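Local coordinates for bifunctional GH43-CE protein (Bacteroides eggerthii, PDB 6MLY) that probably hydrolyses xylosidic linkages of xylan through its family 43 glycoside hydrolase module and also carries a carbohydrate esterase module, at residues A[99-104]-A[203-208]; A[340-345]-A[353-358]; A[361-366]-A[492-497]. All blocks are in the same frame, centred on the assembly; numbering follows the deposited sequence.

How the contacts relate
Following the chain from the N terminus, contact 1 closes first: 98 residues, rich in strand, separate 99-104 from 203-208 within the glycoside hydrolase family 43 module. Contact 2 (340-345 with 353-358) then closes a short hairpin at the edge of a sheet in the concanavalin A-like domain. Contact 3 (361-366 with 492-497) spans 125 residues and brings together two segments that each pass between the two sheets of that domain. The three are in series; none nests in or crosses another. Contact 1 stands apart, its centre about 42 Å from that of contact 2. Contacts 2 and 3 touch, with L354 O probably accepting a hydrogen bond from N493 ND2.

Contact 1: A[99-104]-A[203-208]; sequences CLRYHE and QLFKVN
R101 reaches L204 and F205 because its CG stands anti to its own carbonyl carbon (chi1 -60°) and the chain bends once more at chi2 (-63°) before running out extended. The backbones are well apart, with R101 CA and F205 CA at 10.4 Å, so the whole arginine side chain is needed to cross the gap, with the guanidinium at its far end. Both terminal nitrogens turn to one carbonyl at the guanidinium edge: R101 NH2 donates to L204 O at 2.6 Å, while the bond from R101 NH1 to L204 O, at 3.1 Å, is bent and weak. F205 meets the same group with a ring face, its plane turned 83° from that of the guanidinium. R101 NH1 sits over the face toward the rim, 3.6 Å from F205 CE1. With R101 CZ 5.0 Å from the F205 ring centroid, any cation-pi attraction is weak at most. F146 O of strand 145-148 accepts from R101 NE, so that bonds to F146 O and L204 O hold the guanidinium from two strands; S145 OG separately accepts from L204 N. Strands 99-103 and 203-207 each begin a separate antiparallel sheet, with 145-148 between them. This is the arrangement of the five-bladed beta-propeller of family 43 hydrolases, in which the first strand of each blade lies innermost, around the central axis; L204's side chain is about 11 Å from that of D143, the predicted pKa-modulating residue.

Contact 2: A[340-345]-A[353-358]; sequences NALWSL and RLTTGR
L342 lies alongside the chain from T355 to G357, where the strand gives way to a loop, its two methyls directed at different parts of the backbone. L342 CD2 approaches T356 O at 3.3 Å, while L342 CD1 rests 3.5 Å from G357 CA, where no side chain stands in the way. W343 and L354 point to a common face of the sheet, and the tip methyl L354 CD2 touches the base of the tryptophan, W343 CB, at 3.8 Å. With W343 CG held between its backbone N and carbonyl carbon (chi1 68°), the indole swings away from the partner strand. W343 NE1 then donates to N340 OD1 at 3.0 Å in a nearly straight bond, the acceptor lying close to the ring plane, and W334 meets the indole obliquely. R353 leaves from the other face. The two strands of this hairpin are joined by backbone bonds: T355 N gives its hydrogen to L342 O at 2.7 Å and R353 N to S344 O at 3.0 Å, whereas S344 N to R353 O, at 3.2 Å, is bent and weak. Peptide groups thus do the polar work and side chains add packing, L342 against backbone and W343 against L354; W343 bonds within its own segment to N340, whereas R353 NE forms a salt bridge with D504 on adjacent strand 502-511, so neither polar end bridges the two segments.

Contact 3: A[361-366]-A[492-497]; sequences TSFTQA and FNYATK
F363, F492 and Y494 form an aromatic cluster where two loops of the concanavalin A-like beta sandwich meet, one of them folded into a type I beta turn from F363 to A366. Ring packing carries the contact. F363 CG stands anti to its backbone N (chi1 -178°), which carries the phenyl over to the second loop. There its edge faces the flat side of F492 in a T-shaped pair, with the ring centroids 4.8 Å apart and the planes at 67°. The leading atom, F363 CE1, comes over one face of F492 toward the rim, 3.5 Å from F492 CG. Y494 approaches the same phenyl obliquely, its plane 31° from that of F363, and Y494 CE2 lies 3.5 Å from F363 CD1. The cluster continues beyond the two loops, since Y405 meets F363 and F395 meets F492, each edge-to-face. Aliphatic contact is slighter: A366 CB packs on Y494 CB at 4.1 Å, at the base of the tyrosine. Were Y494 cut back to an alanine, a gap would probably open beside F363 CD1, leaving the phenyl freer to turn and Q407 NE2 without its weak hydrogen bond to the phenol oxygen. No hydrogen bond joins 361-366 to 492-497, although A495 pairs through its backbone with E360 just ahead of the first segment; polar bonds shape the first loop from within. A366 N donates to F363 O at 3.2 Å, closing the turn that sets A366 beside Y494. Just ahead of it S362 makes an ST turn, its hydroxyl oxygen OG accepting from the backbone N of T364 at 3.3 Å.

Contact 1: A[99-104]-A[203-208]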
# COMPACT_ATOMS: atom_id res chain seq x y z
N CYS A 99 -12.02 -4.83 29.14
CA CYS A 99 -13.32 -5.22 29.63
C CYS A 99 -14.09 -3.96 30.01
O CYS A 99 -13.61 -3.19 30.85
CB CYS A 99 -13.17 -6.16 30.82
SG CYS A 99 -14.70 -6.99 31.31
N LEU A 100 -15.24 -3.73 29.38
CA LEU A 100 -16.06 -2.53 29.62
C LEU A 100 -17.41 -2.93 30.24
O LEU A 100 -18.14 -3.73 29.65
CB LEU A 100 -16.26 -1.78 28.30
CG LEU A 100 -17.21 -0.58 28.35
CD1 LEU A 100 -16.70 0.48 29.31
CD2 LEU A 100 -17.42 0.01 26.96
N ARG A 101 -17.72 -2.35 31.41
CA ARG A 101 -18.96 -2.63 32.16
C ARG A 101 -19.58 -1.32 32.66
O ARG A 101 -18.90 -0.29 32.74
CB ARG A 101 -18.70 -3.51 33.39
CG ARG A 101 -18.10 -4.87 33.08
CD ARG A 101 -19.02 -5.73 32.24
NE ARG A 101 -18.53 -7.12 32.22
CZ ARG A 101 -18.95 -8.10 31.32
NH1 ARG A 101 -19.84 -7.88 30.33
NH2 ARG A 101 -18.64 -9.33 31.62
N TYR A 102 -20.87 -1.39 33.00
CA TYR A 102 -21.62 -0.32 33.66
C TYR A 102 -22.49 -0.92 34.76
O TYR A 102 -23.35 -1.74 34.48
CB TYR A 102 -22.55 0.39 32.68
CG TYR A 102 -23.52 1.37 33.30
CD1 TYR A 102 -24.82 1.01 33.61
CD2 TYR A 102 -23.13 2.68 33.54
CE1 TYR A 102 -25.71 1.93 34.15
CE2 TYR A 102 -24.00 3.60 34.09
CZ TYR A 102 -25.30 3.23 34.39
OH TYR A 102 -26.15 4.15 34.92
N HIS A 103 -22.26 -0.46 35.99
CA HIS A 103 -22.90 -1.02 37.17
C HIS A 103 -23.27 0.10 38.14
O HIS A 103 -22.41 0.87 38.55
CB HIS A 103 -21.98 -2.05 37.83
CG HIS A 103 -22.57 -2.68 39.05
ND1 HIS A 103 -22.44 -2.12 40.31
CD2 HIS A 103 -23.32 -3.79 39.20
CE1 HIS A 103 -23.06 -2.87 41.18
NE2 HIS A 103 -23.61 -3.90 40.52
N GLU A 104 -24.57 0.19 38.47
CA GLU A 104 -25.12 1.09 39.49
C GLU A 104 -24.47 2.48 39.40
O GLU A 104 -23.96 3.02 40.38
CB GLU A 104 -25.00 0.46 40.88
CG GLU A 104 -26.20 -0.40 41.23
CD GLU A 104 -26.18 -0.99 42.62
OE1 GLU A 104 -25.29 -1.83 42.88
OE2 GLU A 104 -27.05 -0.61 43.45
N GLN A 203 -15.39 -13.43 27.51
CA GLN A 203 -16.33 -12.32 27.71
C GLN A 203 -17.64 -12.88 28.26
O GLN A 203 -18.36 -13.61 27.57
CB GLN A 203 -16.57 -11.56 26.39
CG GLN A 203 -15.36 -10.79 25.90
CD GLN A 203 -15.73 -9.69 24.94
OE1 GLN A 203 -16.56 -8.83 25.24
NE2 GLN A 203 -15.11 -9.70 23.77
N LEU A 204 -17.95 -12.54 29.52
CA LEU A 204 -19.08 -13.14 30.24
C LEU A 204 -20.29 -12.20 30.19
O LEU A 204 -20.16 -10.99 30.40
CB LEU A 204 -18.67 -13.42 31.69
CG LEU A 204 -19.72 -14.15 32.53
CD1 LEU A 204 -20.11 -15.47 31.90
CD2 LEU A 204 -19.22 -14.36 33.95
N PHE A 205 -21.45 -12.79 29.91
CA PHE A 205 -22.74 -12.11 29.94
C PHE A 205 -23.78 -13.03 30.61
O PHE A 205 -23.92 -14.20 30.23
CB PHE A 205 -23.17 -11.73 28.52
CG PHE A 205 -22.25 -10.75 27.85
CD1 PHE A 205 -22.54 -9.39 27.86
CD2 PHE A 205 -21.08 -11.17 27.24
CE1 PHE A 205 -21.68 -8.48 27.27
CE2 PHE A 205 -20.23 -10.26 26.65
CZ PHE A 205 -20.52 -8.92 26.66
N LYS A 206 -24.47 -12.48 31.61
CA LYS A 206 -25.63 -13.13 32.18
C LYS A 206 -26.88 -12.56 31.50
O LYS A 206 -27.12 -11.36 31.54
CB LYS A 206 -25.67 -12.91 33.70
CG LYS A 206 -26.64 -13.79 34.46
CD LYS A 206 -26.70 -13.46 35.93
CE LYS A 206 -27.69 -14.32 36.69
NZ LYS A 206 -27.55 -14.14 38.15
N VAL A 207 -27.65 -13.44 30.85
CA VAL A 207 -28.89 -13.08 30.19
C VAL A 207 -29.98 -14.06 30.64
O VAL A 207 -29.81 -15.27 30.52
CB VAL A 207 -28.77 -13.11 28.65
CG1 VAL A 207 -30.11 -12.89 27.98
CG2 VAL A 207 -27.74 -12.11 28.16
N ASN A 208 -31.08 -13.50 31.15
CA ASN A 208 -32.29 -14.25 31.40
C ASN A 208 -32.00 -15.35 32.43
O ASN A 208 -32.47 -16.48 32.30
CB ASN A 208 -32.83 -14.81 30.08
CG ASN A 208 -34.33 -14.96 30.08
OD1 ASN A 208 -35.05 -14.12 30.62
ND2 ASN A 208 -34.82 -16.03 29.46

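Contact 2: A[340-345]-A[353-358]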
# COMPACT_ATOMS: atom_id res chain seq x y z
N ASN A 340 6.58 15.26 24.43
CA ASN A 340 5.62 16.36 24.33
C ASN A 340 6.34 17.72 24.28
O ASN A 340 5.70 18.74 24.04
CB ASN A 340 4.58 16.32 25.45
CG ASN A 340 3.62 15.16 25.33
OD1 ASN A 340 3.24 14.77 24.23
ND2 ASN A 340 3.19 14.61 26.46
N ALA A 341 7.66 17.72 24.50
CA ALA A 341 8.50 18.92 24.36
C ALA A 341 8.66 19.30 22.88
O ALA A 341 8.75 20.48 22.57
CB ALA A 341 9.84 18.69 25.00
N LEU A 342 8.68 18.30 21.99
CA LEU A 342 9.22 18.43 20.63
C LEU A 342 8.13 18.60 19.56
O LEU A 342 8.46 18.68 18.39
CB LEU A 342 10.09 17.21 20.33
CG LEU A 342 11.39 17.11 21.13
CD1 LEU A 342 12.05 15.76 20.92
CD2 LEU A 342 12.35 18.23 20.75
N TRP A 343 6.85 18.63 19.94
CA TRP A 343 5.79 19.04 19.02
C TRP A 343 5.07 20.26 19.60
O TRP A 343 5.17 20.53 20.79
CB TRP A 343 4.82 17.89 18.70
CG TRP A 343 3.96 17.43 19.83
CD1 TRP A 343 4.29 16.49 20.77
CD2 TRP A 343 2.61 17.83 20.13
NE1 TRP A 343 3.25 16.30 21.64
CE2 TRP A 343 2.21 17.11 21.28
CE3 TRP A 343 1.72 18.74 19.55
CZ2 TRP A 343 0.94 17.27 21.85
CZ3 TRP A 343 0.47 18.89 20.12
CH2 TRP A 343 0.09 18.17 21.26
N SER A 344 4.36 20.99 18.74
CA SER A 344 3.67 22.21 19.14
C SER A 344 2.65 22.63 18.08
O SER A 344 2.79 22.29 16.91
CB SER A 344 4.66 23.31 19.41
OG SER A 344 3.98 24.50 19.78
N LEU A 345 1.62 23.37 18.52
CA LEU A 345 0.62 23.96 17.63
C LEU A 345 0.56 25.49 17.79
O LEU A 345 -0.23 26.13 17.13
CB LEU A 345 -0.76 23.36 17.95
CG LEU A 345 -0.97 21.92 17.48
CD1 LEU A 345 -2.25 21.35 18.07
CD2 LEU A 345 -1.00 21.83 15.96
N ARG A 353 3.99 21.46 14.25
CA ARG A 353 5.44 21.53 14.10
C ARG A 353 6.10 20.42 14.94
O ARG A 353 6.23 20.55 16.15
CB ARG A 353 5.98 22.90 14.52
CG ARG A 353 7.50 23.03 14.44
CD ARG A 353 8.00 24.43 14.71
NE ARG A 353 7.74 25.32 13.59
CZ ARG A 353 8.25 26.54 13.45
NH1 ARG A 353 9.04 27.04 14.38
NH2 ARG A 353 7.96 27.25 12.37
N LEU A 354 6.52 19.35 14.25
CA LEU A 354 7.32 18.28 14.84
C LEU A 354 8.80 18.69 14.77
O LEU A 354 9.30 19.00 13.70
CB LEU A 354 7.07 16.98 14.07
CG LEU A 354 5.60 16.61 13.85
CD1 LEU A 354 5.48 15.34 13.02
CD2 LEU A 354 4.88 16.45 15.18
N THR A 355 9.47 18.70 15.92
CA THR A 355 10.90 19.01 16.04
C THR A 355 11.64 17.75 16.49
O THR A 355 11.09 16.89 17.16
CB THR A 355 11.13 20.19 17.00
OG1 THR A 355 10.40 21.32 16.51
CG2 THR A 355 12.58 20.58 17.17
N THR A 356 12.92 17.67 16.09
CA THR A 356 13.79 16.53 16.37
C THR A 356 14.37 16.63 17.79
O THR A 356 14.52 17.73 18.32
CB THR A 356 14.90 16.46 15.31
OG1 THR A 356 14.30 16.11 14.06
CG2 THR A 356 15.99 15.47 15.66
N GLY A 357 14.69 15.48 18.39
CA GLY A 357 15.36 15.41 19.69
C GLY A 357 16.56 14.47 19.73
O GLY A 357 17.41 14.60 20.61
N ARG A 358 16.64 13.53 18.77
CA ARG A 358 17.54 12.38 18.86
C ARG A 358 17.87 11.88 17.44
O ARG A 358 17.02 11.93 16.55
CB ARG A 358 16.87 11.30 19.72
CG ARG A 358 17.69 10.04 19.94
CD ARG A 358 16.84 8.78 19.97
NE ARG A 358 16.11 8.61 21.23
CZ ARG A 358 15.08 7.78 21.41
NH1 ARG A 358 14.51 7.19 20.37
NH2 ARG A 358 14.63 7.55 22.62

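Contact 3: A[361-366]-A[492-497]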
# COMPACT_ATOMS: atom_id res chain seq x y z
N THR A 361 18.74 5.33 13.97
CA THR A 361 19.25 4.35 12.99
C THR A 361 18.09 3.59 12.34
O THR A 361 18.28 2.88 11.36
CB THR A 361 20.18 3.33 13.66
OG1 THR A 361 20.82 3.93 14.78
CG2 THR A 361 21.21 2.78 12.70
N SER A 362 16.89 3.72 12.93
CA SER A 362 15.70 3.00 12.54
C SER A 362 14.52 3.98 12.50
O SER A 362 14.42 4.87 13.36
CB SER A 362 15.43 1.85 13.49
OG SER A 362 14.24 1.16 13.15
N PHE A 363 13.64 3.80 11.51
CA PHE A 363 12.39 4.55 11.43
C PHE A 363 11.48 4.20 12.62
O PHE A 363 10.81 5.08 13.16
CB PHE A 363 11.70 4.30 10.09
CG PHE A 363 10.42 5.06 9.88
CD1 PHE A 363 10.29 6.38 10.28
CD2 PHE A 363 9.33 4.45 9.26
CE1 PHE A 363 9.11 7.08 10.07
CE2 PHE A 363 8.15 5.15 9.05
CZ PHE A 363 8.04 6.46 9.45
N THR A 364 11.49 2.93 13.04
CA THR A 364 10.53 2.42 14.04
C THR A 364 11.01 2.72 15.47
O THR A 364 10.27 2.46 16.43
CB THR A 364 10.24 0.92 13.84
OG1 THR A 364 11.35 0.16 14.33
CG2 THR A 364 9.94 0.57 12.40
N GLN A 365 12.23 3.27 15.60
CA GLN A 365 12.74 3.76 16.89
C GLN A 365 12.63 5.29 16.96
O GLN A 365 13.13 5.90 17.91
CB GLN A 365 14.18 3.29 17.11
CG GLN A 365 14.34 1.78 17.18
CD GLN A 365 13.50 1.14 18.25
OE1 GLN A 365 12.68 0.27 17.98
NE2 GLN A 365 13.68 1.58 19.49
N ALA A 366 11.95 5.91 15.98
CA ALA A 366 11.72 7.35 15.97
C ALA A 366 10.54 7.70 16.90
O ALA A 366 9.56 6.94 17.02
CB ALA A 366 11.49 7.84 14.57
N PHE A 492 5.73 12.07 10.21
CA PHE A 492 7.03 11.84 10.86
C PHE A 492 8.02 12.95 10.50
O PHE A 492 7.77 13.74 9.60
CB PHE A 492 7.57 10.45 10.50
CG PHE A 492 7.95 10.26 9.05
CD1 PHE A 492 7.02 9.82 8.12
CD2 PHE A 492 9.25 10.49 8.63
CE1 PHE A 492 7.38 9.63 6.80
CE2 PHE A 492 9.61 10.31 7.30
CZ PHE A 492 8.67 9.88 6.39
N ASN A 493 9.13 12.98 11.25
CA ASN A 493 10.23 13.92 11.08
C ASN A 493 11.32 13.58 12.09
O ASN A 493 11.20 13.91 13.27
CB ASN A 493 9.82 15.38 11.30
CG ASN A 493 10.99 16.34 11.20
OD1 ASN A 493 12.02 16.01 10.61
ND2 ASN A 493 10.85 17.52 11.76
N TYR A 494 12.41 12.95 11.63
CA TYR A 494 13.47 12.52 12.52
C TYR A 494 14.84 12.74 11.89
O TYR A 494 14.95 12.83 10.68
CB TYR A 494 13.32 11.04 12.87
CG TYR A 494 13.42 10.10 11.69
CD1 TYR A 494 14.55 9.33 11.50
CD2 TYR A 494 12.37 9.96 10.80
CE1 TYR A 494 14.65 8.44 10.44
CE2 TYR A 494 12.45 9.08 9.73
CZ TYR A 494 13.59 8.31 9.55
OH TYR A 494 13.68 7.44 8.51
N ALA A 495 15.87 12.77 12.74
CA ALA A 495 17.24 13.08 12.36
C ALA A 495 18.10 11.81 12.35
O ALA A 495 17.88 10.90 13.15
CB ALA A 495 17.81 14.10 13.30
N THR A 496 19.08 11.79 11.43
CA THR A 496 20.13 10.77 11.38
C THR A 496 21.48 11.36 11.82
O THR A 496 22.33 10.63 12.33
CB THR A 496 20.25 10.16 9.97
OG1 THR A 496 20.58 11.20 9.05
CG2 THR A 496 18.98 9.46 9.53
N LYS A 497 21.68 12.67 11.61
CA LYS A 497 22.99 13.32 11.82
C LYS A 497 22.91 14.49 12.81
O LYS A 497 23.84 14.68 13.60
CB LYS A 497 23.57 13.78 10.48
CG LYS A 497 24.34 12.70 9.72
CD LYS A 497 24.97 13.18 8.43
CE LYS A 497 24.05 13.09 7.24
NZ LYS A 497 24.75 13.42 5.97